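Local coordinates for cupin 2 conserved barrel domain protein (Planctomyces limnophilus, PDB 4H7L) that is of unknown function but binds a copper(II) ion in a conserved beta-barrel domain of the cupin superfamily, at residues I81-G85 and Q86-L90; S97-P100 and L101-H104; H104-V107 and G108-I112. All coordinates share one frame; numbering follows the deposited sequence.

Contact 1 of 3, residues I81-G85 and Q86-L90; sequences IELNG and QSYPL
With CG1 of I81 swung opposite the backbone N (chi1 -176°), the CG2 branch is left between N and the carbonyl carbon, and it is this methyl that meets CB of Y88 at 4.0 Å. The two side chains belong to a tight beta hairpin, in which strands 81-83 and 86-89 are joined by a type I' turn from L83 to Q86. N84 and G85 both take positive phi, as this turn requires, a conformation that suits the glycine well. Either end of the ladder is held by a reciprocal pair of backbone hydrogen bonds. I81 and Y88 form one pair, with I81 N to Y88 O at 2.7 Å. L83 and Q86 form the other, with L83 N to Q86 O at 2.8 Å.

I81, L83, Q86 and Y88 share one face of the ladder. There L83 CD1 stands obliquely to the Y88 ring, 4.4 Å from its CD2, and M19 of the second subunit packs against I81, L83 and Y88. Past the strand, L90 folds back to bring CD2 within 3.9 Å of I81 CB. E82 and S87 occupy the other face as a non-hydrogen-bonded pair, where the extended E82 chain carries its carboxylate to a salt bridge with R105. Between the two backbone rungs, CA of E82 makes a CH...O contact with O of Q86 at 3.2 Å.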
loop_
_atom_site.group_PDB
_atom_site.type_symbol
_atom_site.label_atom_id
_atom_site.label_comp_id
_atom_site.label_asym_id
_atom_site.label_seq_id
_atom_site.Cartn_x
_atom_site.Cartn_y
_atom_site.Cartn_z
ATOM N N ILE B 81 11.514 -9.425 9.781
ATOM C CA ILE B 81 10.504 -10.170 9.054
ATOM C C ILE B 81 11.138 -11.491 8.664
ATOM O O ILE B 81 12.318 -11.538 8.318
ATOM C CB ILE B 81 10.023 -9.410 7.805
ATOM C CG1 ILE B 81 8.899 -10.179 7.113
ATOM C CG2 ILE B 81 11.174 -9.179 6.839
ATOM C CD1 ILE B 81 8.030 -9.312 6.240
ATOM N N GLU B 82 10.370 -12.570 8.756
ATOM C CA GLU B 82 10.870 -13.885 8.390
ATOM C C GLU B 82 10.190 -14.360 7.123
ATOM O O GLU B 82 8.967 -14.462 7.068
ATOM C CB GLU B 82 10.645 -14.882 9.525
ATOM C CG GLU B 82 11.525 -14.623 10.738
ATOM C CD GLU B 82 11.241 -15.571 11.889
ATOM O OE1 GLU B 82 10.317 -16.403 11.768
ATOM O OE2 GLU B 82 11.946 -15.482 12.916
ATOM N N LEU B 83 10.992 -14.632 6.099
ATOM C CA LEU B 83 10.478 -15.108 4.823
ATOM C C LEU B 83 11.112 -16.455 4.502
ATOM O O LEU B 83 12.330 -16.560 4.357
ATOM C CB LEU B 83 10.770 -14.088 3.723
ATOM C CG LEU B 83 10.127 -12.719 3.945
ATOM C CD1 LEU B 83 10.730 -11.667 3.032
ATOM C CD2 LEU B 83 8.632 -12.807 3.728
ATOM N N ASN B 84 10.278 -17.485 4.407
ATOM C CA ASN B 84 10.755 -18.854 4.233
ATOM C C ASN B 84 11.966 -19.153 5.109
ATOM O O ASN B 84 12.984 -19.648 4.629
ATOM C CB ASN B 84 11.084 -19.136 2.764
ATOM C CG ASN B 84 9.840 -19.252 1.894
ATOM O OD1 ASN B 84 8.792 -19.717 2.346
ATOM N ND2 ASN B 84 9.958 -18.837 0.637
ATOM N N GLY B 85 11.851 -18.836 6.395
ATOM C CA GLY B 85 12.863 -19.201 7.371
ATOM C C GLY B 85 14.088 -18.303 7.407
ATOM O O GLY B 85 15.012 -18.548 8.183
ATOM N N GLN B 86 14.100 -17.267 6.577
ATOM C CA GLN B 86 15.205 -16.316 6.557
ATOM C C GLN B 86 14.776 -15.019 7.230
ATOM O O GLN B 86 13.667 -14.537 7.012
ATOM C CB GLN B 86 15.648 -16.044 5.121
ATOM C CG GLN B 86 16.143 -17.275 4.384
ATOM C CD GLN B 86 17.391 -17.853 5.013
ATOM O OE1 GLN B 86 18.310 -17.121 5.381
ATOM N NE2 GLN B 86 17.427 -19.171 5.151
ATOM N N SER B 87 15.660 -14.448 8.039
ATOM C CA SER B 87 15.321 -13.266 8.823
ATOM C C SER B 87 15.955 -11.998 8.257
ATOM O O SER B 87 17.128 -11.989 7.895
ATOM C CB SER B 87 15.762 -13.457 10.273
ATOM O OG SER B 87 15.111 -12.529 11.121
ATOM N N TYR B 88 15.164 -10.930 8.191
ATOM C CA TYR B 88 15.644 -9.634 7.722
ATOM C C TYR B 88 15.129 -8.518 8.618
ATOM O O TYR B 88 13.971 -8.532 9.025
ATOM C CB TYR B 88 15.171 -9.372 6.294
ATOM C CG TYR B 88 15.568 -10.444 5.315
ATOM C CD1 TYR B 88 16.813 -10.425 4.699
ATOM C CD2 TYR B 88 14.698 -11.477 5.002
ATOM C CE1 TYR B 88 17.179 -11.404 3.798
ATOM C CE2 TYR B 88 15.059 -12.465 4.107
ATOM C CZ TYR B 88 16.294 -12.420 3.504
ATOM O OH TYR B 88 16.648 -13.401 2.611
ATOM N N PRO B 89 15.986 -7.536 8.919
ATOM C CA PRO B 89 15.592 -6.407 9.770
ATOM C C PRO B 89 14.606 -5.461 9.093
ATOM O O PRO B 89 14.702 -5.217 7.890
ATOM C CB PRO B 89 16.917 -5.688 10.032
ATOM C CG PRO B 89 17.789 -6.068 8.889
ATOM C CD PRO B 89 17.405 -7.466 8.532
ATOM N N LEU B 90 13.667 -4.932 9.870
ATOM C CA LEU B 90 12.733 -3.938 9.364
ATOM C C LEU B 90 13.350 -2.550 9.431
ATOM O O LEU B 90 14.005 -2.201 10.414
ATOM C CB LEU B 90 11.449 -3.950 10.189
ATOM C CG LEU B 90 10.696 -5.277 10.224
ATOM C CD1 LEU B 90 9.516 -5.177 11.173
ATOM C CD2 LEU B 90 10.238 -5.671 8.830
#

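Contact 2 of 3, residues S97-P100 and L101-H104; sequences SIPP and LVRH. With CU (copper (II) ion), chain D.
The loop between strands 94-98 and 104-107 delivers a histidine to the cupin metal site, where H104 joins H61, H63 and E68 on copper, the three-histidine, one-glutamate set familiar from this family. Its NE2 binds the ion at 2.2 Å. At the other side of the ring, ND1 gives its hydrogen to V102 O at 2.8 Å, nearly straight (166°) and within the ring plane, a second-shell grip that fixes the rotation of the imidazole. The ring hangs between its backbone N and carbonyl carbon (chi1 63°), which presents one face to I98. CG2 of I98 lies over that face in a CH-pi contact, 3.6 Å from H104 ND1, while I98 CD1 approaches H104 CD2 at 3.9 Å. In place of I98, an alanine, lacking the CG2 and CD1 methyls, would probably leave a gap against that face of the imidazole and give the metal ligand more room to tilt.

The same CG2 of I98 touches CG1 of V102 at 3.8 Å, and P99 packs its CD against the other V102 methyl. A type II turn from P99 to V102 brings these residues together, closed by a weak bond from V102 N to P99 O at 3.4 Å, with L101 at positive phi. R103 NE forms a salt bridge with D128, and its NH1 meets, in the guanidinium plane, a lone pair of L101 O, 2.9 Å away.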
loop_
_atom_site.group_PDB
_atom_site.type_symbol
_atom_site.label_atom_id
_atom_site.label_comp_id
_atom_site.label_asym_id
_atom_site.label_seq_id
_atom_site.Cartn_x
_atom_site.Cartn_y
_atom_site.Cartn_z
ATOM N N SER B 97 7.432 -7.687 -0.744
ATOM C CA SER B 97 6.485 -8.403 -1.576
ATOM C C SER B 97 6.487 -9.869 -1.183
ATOM O O SER B 97 7.531 -10.524 -1.205
ATOM C CB SER B 97 6.872 -8.257 -3.048
ATOM O OG SER B 97 6.160 -9.173 -3.858
ATOM N N ILE B 98 5.315 -10.379 -0.823
ATOM C CA ILE B 98 5.183 -11.750 -0.353
ATOM C C ILE B 98 4.212 -12.520 -1.235
ATOM O O ILE B 98 3.005 -12.489 -1.011
ATOM C CB ILE B 98 4.683 -11.785 1.096
ATOM C CG1 ILE B 98 5.590 -10.920 1.975
ATOM C CG2 ILE B 98 4.635 -13.223 1.608
ATOM C CD1 ILE B 98 5.083 -10.735 3.393
ATOM N N PRO B 99 4.740 -13.205 -2.255
ATOM C CA PRO B 99 3.907 -14.023 -3.141
ATOM C C PRO B 99 3.245 -15.161 -2.386
ATOM O O PRO B 99 3.649 -15.469 -1.269
ATOM C CB PRO B 99 4.910 -14.583 -4.161
ATOM C CG PRO B 99 6.096 -13.704 -4.079
ATOM C CD PRO B 99 6.147 -13.172 -2.684
ATOM N N PRO B 100 2.231 -15.786 -2.993
ATOM C CA PRO B 100 1.588 -16.942 -2.363
ATOM C C PRO B 100 2.612 -18.033 -2.066
ATOM O O PRO B 100 3.592 -18.152 -2.792
ATOM C CB PRO B 100 0.588 -17.413 -3.424
ATOM C CG PRO B 100 0.339 -16.205 -4.285
ATOM C CD PRO B 100 1.624 -15.441 -4.290
ATOM N N LEU B 101 2.392 -18.792 -0.996
ATOM C CA LEU B 101 3.231 -19.938 -0.636
ATOM C C LEU B 101 4.481 -19.552 0.147
ATOM O O LEU B 101 5.118 -20.407 0.759
ATOM C CB LEU B 101 3.603 -20.780 -1.860
ATOM C CG LEU B 101 2.418 -21.411 -2.595
ATOM C CD1 LEU B 101 2.883 -22.588 -3.435
ATOM C CD2 LEU B 101 1.323 -21.844 -1.623
ATOM N N VAL B 102 4.827 -18.271 0.150
ATOM C CA VAL B 102 5.956 -17.815 0.947
ATOM C C VAL B 102 5.578 -17.761 2.424
ATOM O O VAL B 102 4.762 -16.939 2.829
ATOM C CB VAL B 102 6.439 -16.426 0.498
ATOM C CG1 VAL B 102 7.423 -15.850 1.506
ATOM C CG2 VAL B 102 7.073 -16.510 -0.881
ATOM N N ARG B 103 6.160 -18.652 3.225
ATOM C CA ARG B 103 5.948 -18.629 4.670
ATOM C C ARG B 103 6.473 -17.313 5.223
ATOM O O ARG B 103 7.564 -16.878 4.862
ATOM C CB ARG B 103 6.668 -19.795 5.348
ATOM C CG ARG B 103 5.901 -21.109 5.348
ATOM C CD ARG B 103 5.652 -21.651 3.945
ATOM N NE ARG B 103 5.047 -22.982 3.990
ATOM C CZ ARG B 103 4.561 -23.638 2.938
ATOM N NH1 ARG B 103 4.585 -23.099 1.726
ATOM N NH2 ARG B 103 4.036 -24.842 3.100
ATOM N N HIS B 104 5.705 -16.677 6.099
ATOM C CA HIS B 104 6.095 -15.367 6.598
ATOM C C HIS B 104 5.487 -15.024 7.948
ATOM O O HIS B 104 4.438 -15.546 8.327
ATOM C CB HIS B 104 5.730 -14.273 5.582
ATOM C CG HIS B 104 4.259 -14.142 5.328
ATOM N ND1 HIS B 104 3.564 -15.018 4.524
ATOM C CD2 HIS B 104 3.353 -13.233 5.766
ATOM C CE1 HIS B 104 2.292 -14.661 4.480
ATOM N NE2 HIS B 104 2.136 -13.583 5.228
HETATM CU CU CU D . 0.034 -12.910 5.650
#

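Contact 3 of 3, residues H104-V107 and G108-I112; sequences HRIV and GEATI. With CU (copper (II) ion), chain D.
The backbone carrying I106 ends its strand at V107, turns through G108 and resumes as a strand at A110, which sets I106 and I112 facing one another without pairing the two strands. This is a beta arch: residues 104-107 bond to strand 80-83 in the three-stranded sheet, through R105 with E82 and V107 with T80, whereas strand 110-117 belongs to the larger sheet, A110 bonding to I54. The bend falls at G108, whose phi and psi of 89° and 172° admit no larger residue easily, since a CB there would stand only 2.5 Å from V107 O.

Within the arch, the I106 and I112 side chains run alongside one another, pointing opposite ways. I106 keeps CG1 beside its backbone N (chi1 -75°) and extends beyond it, which carries CD1 across to CG2 of I112 at 4.1 Å. Its shorter branch, CG2, turns instead toward the bend, 3.7 Å from G108 O and at the looser distance of 4.5 Å from A110 CB. I54 lies against both I106 and A110, and Y70 touches both isoleucines. Side chains alternate along the first strand: H104 and I106 are buried, while R105 leaves on the other side, its NH1 bonding the carbonyl of A58. The side chains that meet across the arch are thus aliphatic, so these two segments meet by shape and dispersion, and directional bonds are left to the strands' other neighbours.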
loop_
_atom_site.group_PDB
_atom_site.type_symbol
_atom_site.label_atom_id
_atom_site.label_comp_id
_atom_site.label_asym_id
_atom_site.label_seq_id
_atom_site.Cartn_x
_atom_site.Cartn_y
_atom_site.Cartn_z
ATOM N N HIS B 104 5.705 -16.677 6.099
ATOM C CA HIS B 104 6.095 -15.367 6.598
ATOM C C HIS B 104 5.487 -15.024 7.948
ATOM O O HIS B 104 4.438 -15.546 8.327
ATOM C CB HIS B 104 5.730 -14.273 5.582
ATOM C CG HIS B 104 4.259 -14.142 5.328
ATOM N ND1 HIS B 104 3.564 -15.018 4.524
ATOM C CD2 HIS B 104 3.353 -13.233 5.766
ATOM C CE1 HIS B 104 2.292 -14.661 4.480
ATOM N NE2 HIS B 104 2.136 -13.583 5.228
ATOM N N ARG B 105 6.172 -14.136 8.666
ATOM C CA ARG B 105 5.642 -13.518 9.874
ATOM C C ARG B 105 6.572 -12.398 10.311
ATOM O O ARG B 105 7.740 -12.367 9.924
ATOM C CB ARG B 105 5.514 -14.527 11.007
ATOM C CG ARG B 105 6.840 -15.067 11.485
ATOM C CD ARG B 105 6.746 -15.601 12.894
ATOM N NE ARG B 105 7.985 -16.262 13.276
ATOM C CZ ARG B 105 8.103 -17.120 14.281
ATOM N NH1 ARG B 105 7.049 -17.436 15.021
ATOM N NH2 ARG B 105 9.281 -17.670 14.541
ATOM N N ILE B 106 6.051 -11.480 11.116
ATOM C CA ILE B 106 6.862 -10.412 11.680
ATOM C C ILE B 106 7.218 -10.722 13.132
ATOM O O ILE B 106 6.453 -11.358 13.854
ATOM C CB ILE B 106 6.150 -9.056 11.571
ATOM C CG1 ILE B 106 6.217 -8.563 10.126
ATOM C CG2 ILE B 106 6.792 -8.033 12.498
ATOM C CD1 ILE B 106 5.453 -7.289 9.867
ATOM N N VAL B 107 8.397 -10.274 13.543
ATOM C CA VAL B 107 8.907 -10.541 14.881
ATOM C C VAL B 107 9.272 -9.214 15.524
ATOM O O VAL B 107 10.022 -8.428 14.948
ATOM C CB VAL B 107 10.142 -11.455 14.821
ATOM C CG1 VAL B 107 10.744 -11.645 16.204
ATOM C CG2 VAL B 107 9.769 -12.798 14.206
ATOM N N GLY B 108 8.733 -8.962 16.714
ATOM C CA GLY B 108 8.887 -7.670 17.359
ATOM C C GLY B 108 7.771 -6.739 16.929
ATOM O O GLY B 108 6.998 -7.070 16.031
ATOM N N GLU B 109 7.684 -5.570 17.555
ATOM C CA GLU B 109 6.585 -4.653 17.282
ATOM C C GLU B 109 6.819 -3.849 16.006
ATOM O O GLU B 109 7.956 -3.583 15.623
ATOM C CB GLU B 109 6.365 -3.714 18.464
ATOM C CG GLU B 109 5.964 -4.435 19.743
ATOM C CD GLU B 109 5.066 -3.596 20.638
ATOM O OE1 GLU B 109 4.347 -2.720 20.111
ATOM O OE2 GLU B 109 5.079 -3.813 21.868
ATOM N N ALA B 110 5.727 -3.464 15.353
ATOM C CA ALA B 110 5.807 -2.727 14.098
ATOM C C ALA B 110 4.437 -2.215 13.660
ATOM O O ALA B 110 3.402 -2.713 14.099
ATOM C CB ALA B 110 6.403 -3.609 13.011
ATOM N N THR B 111 4.446 -1.207 12.793
ATOM C CA THR B 111 3.233 -0.712 12.158
ATOM C C THR B 111 3.410 -0.800 10.648
ATOM O O THR B 111 4.403 -0.318 10.106
ATOM C CB THR B 111 2.949 0.749 12.537
ATOM O OG1 THR B 111 2.948 0.889 13.963
ATOM C CG2 THR B 111 1.605 1.194 11.976
ATOM N N ILE B 112 2.452 -1.412 9.962
ATOM C CA ILE B 112 2.589 -1.607 8.529
ATOM C C ILE B 112 1.319 -1.281 7.759
ATOM O O ILE B 112 0.223 -1.253 8.317
ATOM C CB ILE B 112 2.987 -3.055 8.200
ATOM C CG1 ILE B 112 1.864 -4.022 8.580
ATOM C CG2 ILE B 112 4.268 -3.430 8.925
ATOM C CD1 ILE B 112 1.813 -5.251 7.708
HETATM CU CU CU D . 0.034 -12.910 5.650
#

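How the contacts relate
The three contacts illustrate how local turns place and back one ligand, H104, of a cupin metal site completed by H61, H63 and E68. Contacts 2 and 3, centred 14 Å apart, share it: contact 2 orients the ring and contact 3 leads the chain on toward the larger sheet. Contact 1 meets contact 2 through N84 N and R103 O, 2.8 Å apart in a probable hydrogen bond, and contact 3 through the salt bridge from E82 OE1 to R105 NE, also 2.8 Å. L83 CD2 packs 3.7 Å from H104 CB, placing the hairpin behind a copper ligand, although the I81 side chain stays about 9 Å from the ion. Contacts 1 and 2 also touch the second subunit.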